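Local coordinates for salicylate 5-hydroxylase, large oxygenase component (Ralstonia sp., PDB 7C8Z), which catalyses, as the oxygenase component of a multicomponent enzyme using a mononuclear iron and a Rieske [2Fe-2S] cluster, the 5-hydroxylation of salicylate to gentisate, at residues A[34-39]-A[43-48]; A[56-61]-A[434-439]; A[72-77]-A[101-106]; A[179-184]-A[195-200]; A[347-352]-A[399-404]. All coordinates share one frame; numbering follows the deposited sequence.

Contact 1 of 5, residues A[34-39]-A[43-48]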
# COMPACT_ATOMS: atom_id res chain seq x y z
N PRO A 34 -13.42 -29.09 2.95
CA PRO A 34 -12.22 -29.89 2.69
C PRO A 34 -11.97 -30.86 3.83
O PRO A 34 -12.23 -30.56 5.00
CB PRO A 34 -11.12 -28.84 2.59
CG PRO A 34 -11.69 -27.57 3.17
CD PRO A 34 -13.11 -27.78 3.55
N LYS A 35 -11.43 -32.01 3.46
CA LYS A 35 -11.01 -33.03 4.41
C LYS A 35 -9.58 -33.43 4.09
O LYS A 35 -9.20 -33.50 2.92
CB LYS A 35 -11.93 -34.27 4.37
CG LYS A 35 -13.11 -34.16 5.30
CD LYS A 35 -12.64 -34.06 6.75
CE LYS A 35 -13.10 -32.76 7.40
NZ LYS A 35 -12.28 -32.42 8.59
N TRP A 36 -8.81 -33.70 5.13
CA TRP A 36 -7.39 -33.97 4.94
C TRP A 36 -7.21 -35.20 4.05
O TRP A 36 -7.98 -36.17 4.15
CB TRP A 36 -6.71 -34.18 6.30
CG TRP A 36 -5.24 -34.35 6.23
CD1 TRP A 36 -4.56 -35.48 5.87
CD2 TRP A 36 -4.24 -33.36 6.52
NE1 TRP A 36 -3.21 -35.26 5.92
CE2 TRP A 36 -2.98 -33.96 6.32
CE3 TRP A 36 -4.29 -32.02 6.93
CZ2 TRP A 36 -1.78 -33.28 6.51
CZ3 TRP A 36 -3.10 -31.34 7.12
CH2 TRP A 36 -1.86 -31.98 6.91
N PRO A 37 -6.21 -35.20 3.17
CA PRO A 37 -6.02 -36.34 2.25
C PRO A 37 -5.57 -37.61 2.95
O PRO A 37 -4.37 -37.91 3.00
CB PRO A 37 -4.96 -35.84 1.26
CG PRO A 37 -4.71 -34.41 1.55
CD PRO A 37 -5.48 -33.99 2.76
N GLY A 38 -6.53 -38.35 3.51
CA GLY A 38 -6.24 -39.63 4.13
C GLY A 38 -5.72 -39.49 5.55
O GLY A 38 -5.96 -38.51 6.26
N GLU A 39 -4.98 -40.52 5.97
CA GLU A 39 -4.39 -40.59 7.30
C GLU A 39 -2.88 -40.34 7.20
O GLU A 39 -2.32 -40.18 6.12
CB GLU A 39 -4.68 -41.94 7.95
CG GLU A 39 -6.16 -42.30 8.02
CD GLU A 39 -6.70 -42.23 9.43
OE1 GLU A 39 -7.76 -41.60 9.64
OE2 GLU A 39 -6.06 -42.81 10.34
N ARG A 43 1.37 -35.96 3.30
CA ARG A 43 0.87 -35.07 2.25
C ARG A 43 0.07 -33.97 2.93
O ARG A 43 -1.00 -34.24 3.48
CB ARG A 43 0.02 -35.83 1.23
CG ARG A 43 0.67 -37.10 0.68
CD ARG A 43 0.66 -37.14 -0.84
NE ARG A 43 1.61 -38.11 -1.38
CZ ARG A 43 1.45 -38.75 -2.54
NH1 ARG A 43 0.38 -38.53 -3.28
NH2 ARG A 43 2.37 -39.62 -2.95
N VAL A 44 0.58 -32.75 2.89
CA VAL A 44 -0.09 -31.60 3.48
C VAL A 44 -0.89 -30.91 2.37
O VAL A 44 -0.29 -30.48 1.38
CB VAL A 44 0.90 -30.62 4.12
CG1 VAL A 44 0.16 -29.47 4.76
CG2 VAL A 44 1.76 -31.33 5.14
N PRO A 45 -2.20 -30.78 2.50
CA PRO A 45 -2.98 -30.08 1.48
C PRO A 45 -2.63 -28.60 1.44
O PRO A 45 -2.27 -27.99 2.46
CB PRO A 45 -4.43 -30.29 1.91
CG PRO A 45 -4.34 -30.52 3.38
CD PRO A 45 -3.06 -31.26 3.60
N PHE A 46 -2.75 -28.01 0.25
CA PHE A 46 -2.40 -26.61 0.09
C PHE A 46 -3.27 -25.71 0.96
O PHE A 46 -2.78 -24.69 1.46
CB PHE A 46 -2.52 -26.20 -1.38
CG PHE A 46 -1.38 -26.66 -2.25
CD1 PHE A 46 -0.41 -27.51 -1.75
CD2 PHE A 46 -1.28 -26.23 -3.56
CE1 PHE A 46 0.64 -27.94 -2.55
CE2 PHE A 46 -0.23 -26.65 -4.36
CZ PHE A 46 0.73 -27.51 -3.85
N TRP A 47 -4.53 -26.08 1.17
CA TRP A 47 -5.42 -25.22 1.95
C TRP A 47 -5.04 -25.15 3.43
O TRP A 47 -5.61 -24.34 4.15
CB TRP A 47 -6.88 -25.65 1.80
CG TRP A 47 -7.15 -27.11 1.98
CD1 TRP A 47 -7.28 -28.05 1.01
CD2 TRP A 47 -7.35 -27.79 3.23
NE1 TRP A 47 -7.54 -29.28 1.56
CE2 TRP A 47 -7.59 -29.15 2.92
CE3 TRP A 47 -7.35 -27.39 4.57
CZ2 TRP A 47 -7.83 -30.11 3.91
CZ3 TRP A 47 -7.58 -28.34 5.54
CH2 TRP A 47 -7.82 -29.69 5.21
N ALA A 48 -4.12 -26.01 3.90
CA ALA A 48 -3.59 -25.84 5.25
C ALA A 48 -2.82 -24.53 5.41
O ALA A 48 -2.63 -24.07 6.54
CB ALA A 48 -2.68 -27.02 5.61
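Pro45, which rides over the indole of Trp36, also starts a tight turn: its O accepts a backbone bond from Ala48 N (3.1 Å). Between the two arms of the loop, packing of prolines on tryptophans does the work. Pro45 CD stands almost squarely above the six-membered ring of Trp36, 3.4 Å from its centroid and 7° off the normal, in a CH-pi contact. Pro37 CD is on the same face of that indole and meets Pro45 CG at 3.7 Å. At the outer end of the ring, Trp36 CH2 reaches Val44 CG1 (3.9 Å). Trp47 is sandwiched between prolines: Pro45 CG lies on one face and Pro34 CB on the opposite one, the latter 3.8 Å from the five-membered ring centroid. The two arms run nearly antiparallel, 168° apart, ahead of helix 52-63. Trp36 makes a cation-pi contact with Arg437 and packs on Tyr433, both of helix 427-440, while Phe46 meets Phe400 of helix 387-402.

Contact 2 of 5, residues A[56-61]-A[434-439]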
# COMPACT_ATOMS: atom_id res chain seq x y z
N LYS A 56 -6.96 -18.65 12.37
CA LYS A 56 -7.48 -18.18 13.65
C LYS A 56 -7.55 -19.32 14.66
O LYS A 56 -7.30 -19.12 15.86
CB LYS A 56 -8.86 -17.54 13.48
CG LYS A 56 -8.77 -16.19 12.79
CD LYS A 56 -10.13 -15.70 12.35
CE LYS A 56 -10.99 -15.41 13.55
NZ LYS A 56 -12.40 -15.75 13.28
N ARG A 57 -7.91 -20.53 14.20
CA ARG A 57 -7.85 -21.67 15.11
C ARG A 57 -6.42 -21.95 15.54
O ARG A 57 -6.17 -22.36 16.68
CB ARG A 57 -8.46 -22.90 14.45
CG ARG A 57 -8.71 -24.03 15.42
CD ARG A 57 -9.05 -25.33 14.71
NE ARG A 57 -10.12 -25.13 13.73
CZ ARG A 57 -10.41 -25.99 12.76
NH1 ARG A 57 -9.71 -27.11 12.63
NH2 ARG A 57 -11.39 -25.72 11.92
N GLU A 58 -5.45 -21.74 14.63
CA GLU A 58 -4.05 -21.88 14.99
C GLU A 58 -3.66 -20.89 16.08
O GLU A 58 -2.94 -21.23 17.01
CB GLU A 58 -3.16 -21.68 13.76
CG GLU A 58 -3.21 -22.82 12.77
CD GLU A 58 -2.42 -22.53 11.52
OE1 GLU A 58 -2.45 -21.37 11.05
OE2 GLU A 58 -1.78 -23.46 11.00
N LEU A 59 -4.12 -19.64 15.95
CA LEU A 59 -3.86 -18.66 17.00
C LEU A 59 -4.47 -19.10 18.32
O LEU A 59 -3.83 -19.00 19.38
CB LEU A 59 -4.40 -17.29 16.59
CG LEU A 59 -3.69 -16.48 15.50
CD1 LEU A 59 -4.41 -15.16 15.30
CD2 LEU A 59 -2.22 -16.26 15.84
N GLU A 60 -5.70 -19.61 18.29
CA GLU A 60 -6.38 -20.00 19.52
C GLU A 60 -5.69 -21.18 20.20
O GLU A 60 -5.55 -21.20 21.43
CB GLU A 60 -7.85 -20.33 19.24
CG GLU A 60 -8.68 -19.16 18.72
CD GLU A 60 -9.36 -18.38 19.83
OE1 GLU A 60 -8.74 -18.20 20.91
OE2 GLU A 60 -10.51 -17.94 19.64
N ARG A 61 -5.25 -22.18 19.42
CA ARG A 61 -4.85 -23.46 19.97
C ARG A 61 -3.34 -23.70 20.01
O ARG A 61 -2.90 -24.60 20.73
CB ARG A 61 -5.50 -24.60 19.19
CG ARG A 61 -7.02 -24.59 19.26
CD ARG A 61 -7.61 -25.85 18.65
NE ARG A 61 -9.07 -25.85 18.70
CZ ARG A 61 -9.83 -26.79 18.15
NH1 ARG A 61 -9.27 -27.80 17.50
NH2 ARG A 61 -11.15 -26.72 18.24
N ASP A 434 1.59 -34.17 12.01
CA ASP A 434 0.87 -35.07 12.91
C ASP A 434 0.33 -34.30 14.11
O ASP A 434 -0.88 -34.36 14.42
CB ASP A 434 1.80 -36.21 13.35
CG ASP A 434 1.17 -37.13 14.38
OD1 ASP A 434 0.37 -38.00 13.98
OD2 ASP A 434 1.48 -37.00 15.58
N TYR A 435 1.21 -33.55 14.78
CA TYR A 435 0.78 -32.72 15.91
C TYR A 435 -0.27 -31.70 15.47
O TYR A 435 -1.23 -31.43 16.21
CB TYR A 435 1.99 -32.01 16.51
CG TYR A 435 1.68 -31.17 17.73
CD1 TYR A 435 1.55 -31.76 18.98
CD2 TYR A 435 1.52 -29.79 17.63
CE1 TYR A 435 1.27 -31.00 20.10
CE2 TYR A 435 1.24 -29.03 18.75
CZ TYR A 435 1.12 -29.64 19.98
OH TYR A 435 0.84 -28.90 21.10
N TRP A 436 -0.10 -31.14 14.28
CA TRP A 436 -1.04 -30.14 13.77
C TRP A 436 -2.43 -30.73 13.60
O TRP A 436 -3.42 -30.16 14.07
CB TRP A 436 -0.52 -29.59 12.44
CG TRP A 436 -1.29 -28.43 11.90
CD1 TRP A 436 -1.04 -27.11 12.12
CD2 TRP A 436 -2.42 -28.48 11.02
NE1 TRP A 436 -1.94 -26.33 11.44
CE2 TRP A 436 -2.80 -27.15 10.75
CE3 TRP A 436 -3.14 -29.52 10.43
CZ2 TRP A 436 -3.88 -26.83 9.93
CZ3 TRP A 436 -4.22 -29.20 9.62
CH2 TRP A 436 -4.57 -27.87 9.37
N ARG A 437 -2.52 -31.88 12.93
CA ARG A 437 -3.81 -32.54 12.76
C ARG A 437 -4.45 -32.85 14.10
O ARG A 437 -5.65 -32.63 14.29
CB ARG A 437 -3.65 -33.83 11.95
CG ARG A 437 -3.11 -33.66 10.55
CD ARG A 437 -3.37 -34.90 9.72
NE ARG A 437 -4.80 -35.14 9.56
CZ ARG A 437 -5.32 -36.25 9.04
NH1 ARG A 437 -4.53 -37.23 8.63
NH2 ARG A 437 -6.64 -36.38 8.93
N LYS A 438 -3.65 -33.32 15.06
CA LYS A 438 -4.20 -33.67 16.36
C LYS A 438 -4.76 -32.45 17.08
O LYS A 438 -5.88 -32.48 17.60
CB LYS A 438 -3.14 -34.38 17.20
CG LYS A 438 -2.85 -35.78 16.69
CD LYS A 438 -1.69 -36.43 17.41
CE LYS A 438 -1.43 -37.81 16.82
NZ LYS A 438 -0.20 -38.43 17.39
N VAL A 439 -4.00 -31.36 17.11
CA VAL A 439 -4.43 -30.18 17.86
C VAL A 439 -5.59 -29.48 17.15
O VAL A 439 -6.45 -28.87 17.79
CB VAL A 439 -3.25 -29.22 18.10
CG1 VAL A 439 -3.71 -27.95 18.78
CG2 VAL A 439 -2.18 -29.91 18.95
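Glu58 and Arg61 of helix 52-63 reach across to Trp436 and Val439 of helix 427-440, a helix-helix packing that sets the first helix of the chain against the last. Two hydrogen bonds cross. Trp436 NE1 donates to Glu58 OE2 at 2.9 Å and 165°, nearly straight; the oxygen sits in the plane of the indole, at its edge, and receives the bond on its anti lone pair. Carboxylate and indole planes are almost perpendicular, and with CG anti to the carbonyl carbon and the chain extended beyond it, Glu58 is long enough to span the gap. Among charged contacts, the same OE2 has a salt bridge to Lys232, while OE1 takes the indole N-H of Trp231, so this buried carboxylate is gripped by three donors and probably held as the anion. Apolar packing is slight: Arg61 CB touches Val439 CG1 at 3.8 Å, and Val439 CG2 lies over one face of the Tyr435 ring, one turn back. The extended Arg61 chain then ends with NH1 on Val439 O, 3.0 Å away, meeting a lone pair in the carbonyl plane at a C=O...N angle of 141°.

Contact 3 of 5, residues A[72-77]-A[101-106]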
# COMPACT_ATOMS: atom_id res chain seq x y z
N GLY A 72 11.41 -12.98 24.77
CA GLY A 72 12.66 -12.24 24.60
C GLY A 72 13.81 -12.83 25.39
O GLY A 72 13.83 -14.02 25.70
N LEU A 73 14.79 -11.97 25.66
CA LEU A 73 15.96 -12.31 26.45
C LEU A 73 16.02 -11.43 27.70
O LEU A 73 15.62 -10.26 27.67
CB LEU A 73 17.24 -12.12 25.64
CG LEU A 73 17.33 -12.97 24.37
CD1 LEU A 73 18.72 -12.88 23.76
CD2 LEU A 73 16.97 -14.40 24.70
N GLU A 74 16.55 -12.00 28.78
CA GLU A 74 16.68 -11.24 30.02
C GLU A 74 17.58 -10.03 29.84
O GLU A 74 17.34 -8.98 30.44
CB GLU A 74 17.20 -12.13 31.15
CG GLU A 74 16.28 -13.27 31.50
CD GLU A 74 16.42 -13.71 32.95
OE1 GLU A 74 16.64 -12.85 33.82
OE2 GLU A 74 16.30 -14.93 33.21
N ALA A 75 18.63 -10.16 29.02
CA ALA A 75 19.55 -9.06 28.79
C ALA A 75 18.88 -7.85 28.15
O ALA A 75 19.42 -6.74 28.25
CB ALA A 75 20.72 -9.53 27.91
N GLU A 76 17.74 -8.03 27.49
CA GLU A 76 17.03 -6.88 26.94
C GLU A 76 16.41 -6.02 28.03
O GLU A 76 16.04 -4.87 27.76
CB GLU A 76 15.93 -7.32 25.96
CG GLU A 76 16.31 -8.49 25.08
CD GLU A 76 15.32 -8.70 23.94
OE1 GLU A 76 15.38 -7.95 22.95
OE2 GLU A 76 14.48 -9.61 24.05
N ILE A 77 16.29 -6.53 29.25
CA ILE A 77 15.66 -5.77 30.33
C ILE A 77 16.45 -5.96 31.62
O ILE A 77 15.95 -6.59 32.57
CB ILE A 77 14.19 -6.18 30.50
CG1 ILE A 77 14.02 -7.69 30.42
CG2 ILE A 77 13.33 -5.52 29.43
CD1 ILE A 77 12.79 -8.21 31.13
N GLY A 101 13.26 -7.97 40.75
CA GLY A 101 14.22 -8.72 39.97
C GLY A 101 13.61 -9.78 39.07
O GLY A 101 14.32 -10.31 38.21
N GLY A 102 12.32 -10.09 39.23
CA GLY A 102 11.65 -11.02 38.36
C GLY A 102 11.23 -10.36 37.05
O GLY A 102 11.55 -9.21 36.77
N ILE A 103 10.50 -11.13 36.24
CA ILE A 103 10.06 -10.68 34.93
C ILE A 103 8.55 -10.87 34.82
O ILE A 103 8.06 -12.00 34.92
CB ILE A 103 10.78 -11.42 33.80
CG1 ILE A 103 12.27 -11.07 33.82
CG2 ILE A 103 10.17 -11.06 32.44
CD1 ILE A 103 13.10 -11.90 32.89
N ASN A 104 7.82 -9.78 34.60
CA ASN A 104 6.39 -9.83 34.36
C ASN A 104 6.10 -9.69 32.87
O ASN A 104 6.83 -9.01 32.14
CB ASN A 104 5.65 -8.72 35.12
CG ASN A 104 6.23 -8.45 36.50
OD1 ASN A 104 6.75 -9.35 37.15
ND2 ASN A 104 6.11 -7.21 36.95
N VAL A 105 5.03 -10.35 32.42
CA VAL A 105 4.56 -10.21 31.05
C VAL A 105 3.06 -9.95 31.11
O VAL A 105 2.30 -10.78 31.61
CB VAL A 105 4.86 -11.44 30.19
CG1 VAL A 105 4.08 -11.38 28.89
CG2 VAL A 105 6.35 -11.53 29.92
N VAL A 106 2.64 -8.79 30.60
CA VAL A 106 1.24 -8.39 30.64
C VAL A 106 0.76 -8.09 29.23
O VAL A 106 1.55 -7.80 28.32
CB VAL A 106 1.02 -7.16 31.55
CG1 VAL A 106 1.53 -7.46 32.96
CG2 VAL A 106 1.71 -5.94 30.96
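The carboxylate of Glu74 has methyl groups over one of its faces: Ile103 CD1, 3.8 Å from Glu74 CD and nearer the OE1 side, and on the same side, by OE2, the CB of Ala180. Ile103 CD1 also touches the aliphatic part of this side chain, 3.7 Å from Glu74 CG. The acid remains paired, because OE1 has a salt bridge to Arg97, which also bonds the O of Ile77. The other flat group, the Glu76 carboxylate, folds back to its own segment: Leu73 N donates to OE2 (2.9 Å), arriving on the anti side and 20° out of the carboxylate plane, and Lys84 adds a salt bridge to the same oxygen. Residues 72-73 and 103-106 belong to the antiparallel sheet of the Rieske domain, where strands 184-188 and 175-181 lie between 69-73 and 103-107. Side chains therefore span the gap, and the short 3-10 turn of residues 74-76, closed by Ile77 N on Glu74 O (2.9 Å), brings Ile77 round toward the far strand. With the CG1 of Ile77 set between backbone N and carbonyl carbon (chi1 43°), Ile77 CD1 lies obliquely 4.0 Å from Ile103 CG1. Met95 of strand 91-97 touches both isoleucines.

Contact 4 of 5, residues A[179-184]-A[195-200]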
# COMPACT_ATOMS: atom_id res chain seq x y z
N ALA A 179 8.07 -17.91 32.02
CA ALA A 179 9.08 -18.93 32.26
C ALA A 179 10.41 -18.41 31.71
O ALA A 179 10.56 -18.23 30.50
CB ALA A 179 8.70 -20.26 31.60
N ALA A 180 11.36 -18.16 32.60
CA ALA A 180 12.69 -17.72 32.23
C ALA A 180 13.71 -18.80 32.58
O ALA A 180 13.64 -19.41 33.65
CB ALA A 180 13.05 -16.40 32.91
N ARG A 181 14.65 -19.03 31.67
CA ARG A 181 15.67 -20.05 31.86
C ARG A 181 16.85 -19.76 30.96
O ARG A 181 16.67 -19.46 29.77
CB ARG A 181 15.12 -21.46 31.58
CG ARG A 181 16.15 -22.55 31.84
CD ARG A 181 15.64 -23.93 31.46
NE ARG A 181 16.60 -24.97 31.80
CZ ARG A 181 16.43 -25.85 32.78
NH1 ARG A 181 15.34 -25.81 33.52
NH2 ARG A 181 17.36 -26.77 33.02
N GLY A 182 18.05 -19.81 31.52
CA GLY A 182 19.27 -19.66 30.75
C GLY A 182 19.44 -18.31 30.09
O GLY A 182 20.33 -18.12 29.26
N GLY A 183 18.58 -17.35 30.43
CA GLY A 183 18.59 -16.05 29.81
C GLY A 183 17.47 -15.82 28.81
O GLY A 183 17.27 -14.68 28.39
N ALA A 184 16.75 -16.87 28.42
CA ALA A 184 15.63 -16.74 27.51
C ALA A 184 14.33 -16.67 28.31
O ALA A 184 14.21 -17.27 29.38
CB ALA A 184 15.59 -17.90 26.52
N PRO A 195 4.75 -27.13 32.73
CA PRO A 195 5.99 -26.37 32.96
C PRO A 195 6.86 -26.34 31.71
O PRO A 195 6.77 -27.20 30.83
CB PRO A 195 6.67 -27.14 34.09
CG PRO A 195 5.57 -27.87 34.78
CD PRO A 195 4.54 -28.18 33.74
N PHE A 196 7.70 -25.30 31.64
CA PHE A 196 8.54 -25.08 30.47
C PHE A 196 9.42 -26.29 30.17
O PHE A 196 9.57 -26.69 29.01
CB PHE A 196 9.40 -23.83 30.69
CG PHE A 196 10.25 -23.46 29.51
CD1 PHE A 196 9.68 -22.91 28.37
CD2 PHE A 196 11.62 -23.66 29.55
CE1 PHE A 196 10.47 -22.56 27.29
CE2 PHE A 196 12.41 -23.31 28.47
CZ PHE A 196 11.84 -22.77 27.34
N GLU A 197 10.00 -26.89 31.21
CA GLU A 197 10.88 -28.05 31.04
C GLU A 197 10.12 -29.23 30.44
O GLU A 197 10.59 -29.88 29.50
CB GLU A 197 11.52 -28.41 32.37
CG GLU A 197 12.42 -27.32 32.95
CD GLU A 197 11.64 -26.21 33.64
OE1 GLU A 197 10.46 -26.44 33.98
OE2 GLU A 197 12.21 -25.11 33.84
N GLU A 198 8.93 -29.52 30.98
CA GLU A 198 8.11 -30.59 30.41
C GLU A 198 7.55 -30.20 29.05
O GLU A 198 7.27 -31.07 28.23
CB GLU A 198 6.98 -30.95 31.37
CG GLU A 198 7.44 -31.63 32.65
CD GLU A 198 6.33 -31.77 33.67
OE1 GLU A 198 6.62 -31.66 34.88
OE2 GLU A 198 5.17 -31.98 33.26
N PHE A 199 7.38 -28.90 28.81
CA PHE A 199 6.97 -28.45 27.48
C PHE A 199 8.02 -28.79 26.44
O PHE A 199 7.69 -29.23 25.33
CB PHE A 199 6.69 -26.94 27.50
CG PHE A 199 6.17 -26.39 26.20
CD1 PHE A 199 4.91 -26.73 25.74
CD2 PHE A 199 6.94 -25.52 25.44
CE1 PHE A 199 4.42 -26.22 24.55
CE2 PHE A 199 6.45 -25.00 24.25
CZ PHE A 199 5.19 -25.36 23.80
N LEU A 200 9.30 -28.62 26.79
CA LEU A 200 10.35 -28.89 25.82
C LEU A 200 10.73 -30.37 25.76
O LEU A 200 11.14 -30.85 24.70
CB LEU A 200 11.60 -28.07 26.15
CG LEU A 200 11.52 -26.57 25.87
CD1 LEU A 200 12.88 -25.94 26.05
CD2 LEU A 200 10.97 -26.32 24.48
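Arg181 and Glu197 approach obliquely, their guanidinium and carboxylate planes 60° apart; a single weak bond joins them in a salt bridge, NH1 of Arg181 to OE2 of Glu197 at 3.2 Å and 131°. The carboxylate oxygen is at the edge of the guanidinium. Bent at chi2, Glu197 turns its carboxylate toward NH1. Arg181 runs fully extended from CG to NE with CG anti to the backbone N, and its NE has the stronger partner, Asp209, further along the helix that carries Glu197; two acids thus share one arginine. Beside the salt bridge the contact is apolar. Ala179 CB abuts Phe196 CB at 3.8 Å, and Arg181 CD comes to the edge of the Phe196 ring, 4.4 Å from CE2. One face of that ring carries Leu200 CG, a turn on in the helix, while Trp68 and Phe208 meet the phenyl edge-to-face. Arg181 also opens a type I' turn through Gly182 and Gly183 to Ala184. The axes of helical residues 196-200 and strand residues 179-181 cross at -78°, 10.4 Å apart at their closest; helix 196-211, with Pro195 at its N-cap, packs on the Rieske-domain sheet where strand 175-181 turns back into strand 184-188.

Contact 5 of 5, residues A[347-352]-A[399-404]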
# COMPACT_ATOMS: atom_id res chain seq x y z
N ASN A 347 0.77 -12.76 10.95
CA ASN A 347 -0.16 -11.69 10.57
C ASN A 347 -1.01 -12.24 9.42
O ASN A 347 -0.62 -12.17 8.26
CB ASN A 347 0.59 -10.43 10.16
CG ASN A 347 1.06 -9.62 11.35
OD1 ASN A 347 2.27 -9.47 11.57
ND2 ASN A 347 0.12 -9.10 12.12
N GLY A 348 -2.16 -12.80 9.78
CA GLY A 348 -3.01 -13.46 8.80
C GLY A 348 -2.37 -14.75 8.31
O GLY A 348 -1.22 -15.07 8.60
N HIS A 349 -3.14 -15.46 7.49
CA HIS A 349 -2.68 -16.75 6.98
C HIS A 349 -1.55 -16.63 5.97
O HIS A 349 -0.89 -17.63 5.67
CB HIS A 349 -3.85 -17.51 6.35
CG HIS A 349 -4.18 -17.07 4.96
ND1 HIS A 349 -5.19 -16.17 4.68
CD2 HIS A 349 -3.63 -17.40 3.76
CE1 HIS A 349 -5.25 -15.97 3.38
NE2 HIS A 349 -4.32 -16.70 2.80
N GLY A 350 -1.33 -15.44 5.42
CA GLY A 350 -0.40 -15.33 4.31
C GLY A 350 0.83 -14.47 4.54
O GLY A 350 1.48 -14.08 3.57
N SER A 351 1.17 -14.18 5.80
CA SER A 351 2.34 -13.36 6.08
C SER A 351 2.77 -13.57 7.53
O SER A 351 1.97 -13.94 8.39
CB SER A 351 2.07 -11.88 5.83
OG SER A 351 3.14 -11.09 6.32
N PHE A 352 4.05 -13.31 7.78
CA PHE A 352 4.54 -13.30 9.15
C PHE A 352 5.78 -12.42 9.23
O PHE A 352 6.57 -12.34 8.29
CB PHE A 352 4.86 -14.72 9.66
CG PHE A 352 6.08 -15.35 9.04
CD1 PHE A 352 5.97 -16.09 7.86
CD2 PHE A 352 7.33 -15.24 9.63
CE1 PHE A 352 7.09 -16.69 7.29
CE2 PHE A 352 8.45 -15.83 9.07
CZ PHE A 352 8.32 -16.56 7.90
N GLY A 399 2.46 -20.42 -4.56
CA GLY A 399 2.04 -21.69 -5.13
C GLY A 399 0.80 -22.26 -4.46
O GLY A 399 -0.14 -22.70 -5.12
N PHE A 400 0.79 -22.25 -3.12
CA PHE A 400 -0.36 -22.77 -2.38
C PHE A 400 -1.63 -22.01 -2.74
O PHE A 400 -2.66 -22.61 -3.06
CB PHE A 400 -0.11 -22.71 -0.88
CG PHE A 400 1.11 -23.46 -0.43
CD1 PHE A 400 1.51 -24.61 -1.09
CD2 PHE A 400 1.85 -23.01 0.65
CE1 PHE A 400 2.64 -25.29 -0.68
CE2 PHE A 400 2.98 -23.69 1.06
CZ PHE A 400 3.37 -24.84 0.39
N GLU A 401 -1.56 -20.67 -2.71
CA GLU A 401 -2.74 -19.88 -3.05
C GLU A 401 -3.20 -20.11 -4.48
O GLU A 401 -4.38 -19.91 -4.78
CB GLU A 401 -2.47 -18.39 -2.83
CG GLU A 401 -2.03 -18.03 -1.43
CD GLU A 401 -3.19 -17.84 -0.49
OE1 GLU A 401 -4.34 -18.08 -0.91
OE2 GLU A 401 -2.96 -17.42 0.67
N GLN A 402 -2.30 -20.55 -5.35
CA GLN A 402 -2.66 -20.75 -6.75
C GLN A 402 -3.68 -21.87 -6.93
O GLN A 402 -4.59 -21.76 -7.76
CB GLN A 402 -1.39 -21.02 -7.56
CG GLN A 402 -1.60 -21.40 -8.99
CD GLN A 402 -0.44 -20.98 -9.86
OE1 GLN A 402 0.24 -19.99 -9.58
NE2 GLN A 402 -0.21 -21.73 -10.93
N LYS A 403 -3.56 -22.95 -6.15
CA LYS A 403 -4.44 -24.12 -6.29
C LYS A 403 -4.63 -24.76 -4.92
O LYS A 403 -4.09 -25.83 -4.63
CB LYS A 403 -3.86 -25.13 -7.28
CG LYS A 403 -2.36 -25.34 -7.15
CD LYS A 403 -1.74 -25.92 -8.40
CE LYS A 403 -2.20 -27.35 -8.64
NZ LYS A 403 -1.38 -28.04 -9.68
N PRO A 404 -5.45 -24.14 -4.06
CA PRO A 404 -5.50 -24.57 -2.65
C PRO A 404 -6.04 -25.98 -2.42
O PRO A 404 -6.00 -26.44 -1.27
CB PRO A 404 -6.40 -23.52 -1.99
CG PRO A 404 -7.19 -22.94 -3.11
CD PRO A 404 -6.33 -23.00 -4.33
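The imidazole of His349 and the carboxylate of Glu401 approach from opposite directions, and this one pair is the close part of the contact. His349 NE2 donates to Glu401 OE2 at 2.6 Å; the oxygen lies in the plane of the imidazole, at its edge, and is used on its syn lone pair. The bond is bent, with an angle of 140° at the hydrogen, and the two planes are turned 51° apart. Glu401 is folded at chi2 (-85°), which swings its carboxylate toward the loop. Around the bond the contact is sparse: only 71 Å² is buried, and both residues are partly exposed to solvent. The other ring nitrogen, ND1, bonds Glu52, so the imidazole bridges two acids, which would probably favour its charged form. Gln397 adds a weak bond to Glu401 OE2. This is a His-carboxylate hydrogen bond between the type I turn of Gly348 to Ser351, joining strands 338-346 and 352-361 of the catalytic-domain sheet, and the C-terminal end of helix 387-402, whose early residue Asp389 binds the iron.

How the contacts relate
The five contacts fall into two groups. Contacts 1, 2 and 5 cluster on one side: contact 1 lies with its centre 14 Å from contact 2 and 15 Å from contact 5. Gly38 O meets Arg437 NH1 at 3.0 Å, and Phe46 CB lies 3.5 Å from Pro404 O. Contacts 3 and 4 share the Rieske-domain sheet, centres 13 Å apart, tied by Glu74 N and Gly183 O at 2.8 Å. Contacts 1 and 3 are farthest apart, about 40 Å between centres. None lies at the iron or the cluster. Contacts 1 and 5 do touch the second subunit: Phe400 packs on Arg113 of the second subunit, a residue of the cluster pocket there.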